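PDB 3LMD: geranylgeranyl pyrophosphate synthase from Corynebacterium glutamicum, which probably catalyses the magnesium-dependent, stepwise addition of isopentenyl units to an allylic diphosphate to build long-chain prenyl diphosphates. Local coordinates for residues 112-117 and 138-143. Numbering follows the deposited sequence.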
ATOM      1  N   LEU A 112       5.502  -4.151  -8.252  1.00 29.16           N
ATOM      2  CA  LEU A 112       5.580  -3.862  -9.666  1.00 37.15           C
ATOM      3  C   LEU A 112       4.602  -2.804 -10.118  1.00 38.03           C
ATOM      4  O   LEU A 112       4.941  -1.925 -10.910  1.00 38.57           O
ATOM      5  CB  LEU A 112       5.330  -5.125 -10.499  1.00 35.44           C
ATOM      6  CG  LEU A 112       6.485  -6.125 -10.557  1.00 48.41           C
ATOM      7  CD1 LEU A 112       6.049  -7.381 -11.339  1.00 43.15           C
ATOM      8  CD2 LEU A 112       7.743  -5.496 -11.176  1.00 41.34           C
ATOM      9  N   TYR A 113       3.362  -2.909  -9.679  1.00 28.42           N
ATOM     10  CA  TYR A 113       2.371  -1.934 -10.110  1.00 33.42           C
ATOM     11  C   TYR A 113       2.761  -0.534  -9.664  1.00 34.48           C
ATOM     12  O   TYR A 113       2.627   0.425 -10.436  1.00 35.49           O
ATOM     13  CB  TYR A 113       0.980  -2.333  -9.633  1.00 32.36           C
ATOM     14  CG  TYR A 113       0.609  -3.697 -10.167  1.00 39.72           C
ATOM     15  CD1 TYR A 113       1.411  -4.316 -11.132  1.00 54.73           C
ATOM     16  CD2 TYR A 113      -0.517  -4.373  -9.721  1.00 40.61           C
ATOM     17  CE1 TYR A 113       1.105  -5.577 -11.646  1.00 56.19           C
ATOM     18  CE2 TYR A 113      -0.845  -5.643 -10.236  1.00 44.90           C
ATOM     19  CZ  TYR A 113      -0.027  -6.231 -11.202  1.00 63.77           C
ATOM     20  OH  TYR A 113      -0.318  -7.479 -11.724  1.00 69.31           O
ATOM     21  N   HIS A 114       3.290  -0.388  -8.447  1.00 26.50           N
ATOM     22  CA  HIS A 114       3.725   0.947  -7.999  0.50 31.14           C
ATOM     23  C   HIS A 114       5.025   1.374  -8.675  1.00 35.92           C
ATOM     24  O   HIS A 114       5.232   2.549  -8.963  1.00 39.81           O
ATOM     25  CB  HIS A 114       3.888   1.004  -6.482  0.50 27.50           C
ATOM     26  CG  HIS A 114       2.589   1.042  -5.735  0.50 30.68           C
ATOM     27  ND1 HIS A 114       1.365   0.872  -6.353  0.50 29.16           N
ATOM     28  CD2 HIS A 114       2.324   1.225  -4.421  0.50 25.63           C
ATOM     29  CE1 HIS A 114       0.403   0.954  -5.447  0.50 30.53           C
ATOM     30  NE2 HIS A 114       0.959   1.170  -4.268  0.50 33.43           N
ATOM     31  N   ASP A 115       5.914   0.422  -8.905  1.00 34.43           N
ATOM     32  CA  ASP A 115       7.141   0.700  -9.666  1.00 43.76           C
ATOM     33  C   ASP A 115       6.861   1.193 -11.061  1.00 45.85           C
ATOM     34  O   ASP A 115       7.479   2.153 -11.507  1.00 56.70           O
ATOM     35  CB  ASP A 115       7.991  -0.556  -9.806  1.00 46.07           C
ATOM     36  CG  ASP A 115       9.075  -0.617  -8.798  1.00 60.82           C
ATOM     37  OD1 ASP A 115       9.318   0.418  -8.148  1.00 78.89           O
ATOM     38  OD2 ASP A 115       9.696  -1.697  -8.661  1.00 85.28           O
ATOM     39  N   ASP A 116       5.989   0.494 -11.777  1.00 50.23           N
ATOM     40  CA  ASP A 116       5.682   0.836 -13.166  1.00 56.26           C
ATOM     41  C   ASP A 116       5.136   2.265 -13.303  1.00 59.90           C
ATOM     42  O   ASP A 116       5.442   2.965 -14.270  1.00 62.86           O
ATOM     43  CB  ASP A 116       4.719  -0.179 -13.794  1.00 58.50           C
ATOM     44  CG  ASP A 116       5.341  -1.580 -13.955  1.00 72.22           C
ATOM     45  OD1 ASP A 116       6.527  -1.795 -13.588  1.00 65.53           O
ATOM     46  OD2 ASP A 116       4.626  -2.479 -14.453  1.00 81.68           O
ATOM     47  N   VAL A 117       4.343   2.709 -12.336  1.00 52.09           N
ATOM     48  CA  VAL A 117       3.811   4.074 -12.370  1.00 55.82           C
ATOM     49  C   VAL A 117       4.915   5.135 -12.256  1.00 61.55           C
ATOM     50  O   VAL A 117       4.824   6.218 -12.830  1.00 62.73           O
ATOM     51  CB  VAL A 117       2.749   4.298 -11.277  1.00 57.09           C
ATOM     52  CG1 VAL A 117       2.504   5.785 -11.061  1.00 61.62           C
ATOM     53  CG2 VAL A 117       1.465   3.604 -11.657  1.00 56.81           C
ATOM     54  N   VAL A 138      -5.038   4.093 -11.733  1.00 37.22           N
ATOM     55  CA  VAL A 138      -5.571   2.765 -11.504  1.00 40.30           C
ATOM     56  C   VAL A 138      -4.482   1.790 -11.091  1.00 34.25           C
ATOM     57  O   VAL A 138      -4.743   0.898 -10.296  1.00 40.09           O
ATOM     58  CB  VAL A 138      -6.513   2.224 -12.620  1.00 40.49           C
ATOM     59  CG1 VAL A 138      -7.583   3.254 -12.962  1.00 48.17           C
ATOM     60  CG2 VAL A 138      -5.728   1.723 -13.849  1.00 38.83           C
ATOM     61  N   ALA A 139      -3.272   1.961 -11.605  1.00 32.55           N
ATOM     62  CA  ALA A 139      -2.155   1.129 -11.164  1.00 35.31           C
ATOM     63  C   ALA A 139      -1.834   1.307  -9.678  1.00 33.57           C
ATOM     64  O   ALA A 139      -1.462   0.353  -8.996  1.00 31.18           O
ATOM     65  CB  ALA A 139      -0.926   1.417 -11.992  1.00 37.04           C
ATOM     66  N   ILE A 140      -1.943   2.533  -9.190  1.00 25.11           N
ATOM     67  CA  ILE A 140      -1.693   2.798  -7.771  1.00 22.00           C
ATOM     68  C   ILE A 140      -2.729   2.024  -6.964  1.00 26.87           C
ATOM     69  O   ILE A 140      -2.409   1.384  -5.959  1.00 26.45           O
ATOM     70  CB  ILE A 140      -1.858   4.262  -7.471  1.00 23.48           C
ATOM     71  CG1 ILE A 140      -0.688   5.047  -8.081  1.00 28.25           C
ATOM     72  CG2 ILE A 140      -1.846   4.510  -5.926  1.00 27.64           C
ATOM     73  CD1 ILE A 140      -0.948   6.613  -8.030  1.00 32.91           C
ATOM     74  N   LEU A 141      -3.984   2.107  -7.407  1.00 25.79           N
ATOM     75  CA  LEU A 141      -5.068   1.467  -6.685  1.00 25.39           C
ATOM     76  C   LEU A 141      -5.027  -0.058  -6.827  1.00 25.81           C
ATOM     77  O   LEU A 141      -5.378  -0.784  -5.883  1.00 27.26           O
ATOM     78  CB  LEU A 141      -6.440   2.019  -7.103  1.00 27.50           C
ATOM     79  CG  LEU A 141      -6.631   3.508  -6.732  1.00 31.99           C
ATOM     80  CD1 LEU A 141      -8.012   3.987  -7.200  1.00 30.06           C
ATOM     81  CD2 LEU A 141      -6.466   3.730  -5.248  1.00 32.87           C
ATOM     82  N   ALA A 142      -4.616  -0.555  -7.983  1.00 24.37           N
ATOM     83  CA  ALA A 142      -4.443  -2.009  -8.111  1.00 25.50           C
ATOM     84  C   ALA A 142      -3.374  -2.517  -7.113  1.00 26.40           C
ATOM     85  O   ALA A 142      -3.536  -3.566  -6.469  1.00 26.61           O
ATOM     86  CB  ALA A 142      -4.049  -2.374  -9.547  1.00 32.16           C
ATOM     87  N   GLY A 143      -2.271  -1.784  -6.998  1.00 27.67           N
ATOM     88  CA  GLY A 143      -1.228  -2.162  -6.045  1.00 25.02           C
ATOM     89  C   GLY A 143      -1.813  -2.151  -4.633  1.00 28.59           C
ATOM     90  O   GLY A 143      -1.575  -3.068  -3.852  1.00 23.03           O
TER
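His114 and Gly143 meet where segments 112-117 and 138-143, on helices 95-118 and 132-157, run nearly antiparallel at 159°. Their axes come within 8.1 Å. Val117 CG2, anti to its own carbonyl carbon, points at helix 132-157 and presses on Ala139 CB at 3.3 Å, tighter than usual for two carbons. The same methyl reaches the Ile140 side chain more loosely. One turn earlier, Tyr113 turns its ring carbon CD2 to Ala142 CB, 4.1 Å away.

Other contacts involve the backbone of 138-143. The Tyr113 ring edge lies near Gly143 N, and Tyr113 CB rests 3.7 Å from Ala139 O. The His114 ring points its edge at Ile140 O. Gly143 has no side chain, and its CA lies 3.6 Å from His114 CE1. No hydrogen bond joins the two segments. His114 NE2 instead bonds to Asp144 OD1, while in the conformer given ND1 is buried with no partner.

Val117 also packs on Ile140 of the second subunit, and Ile140 on Val117 of that subunit, placing the contact at the dimer interface. Asp115 OD1 hydrogen-bonds to Gln176. Asp115 and Asp119 bind calcium in this protein, though none is bound to this chain, consistent with the first aspartate-rich motif of the all-helical prenyl synthase fold.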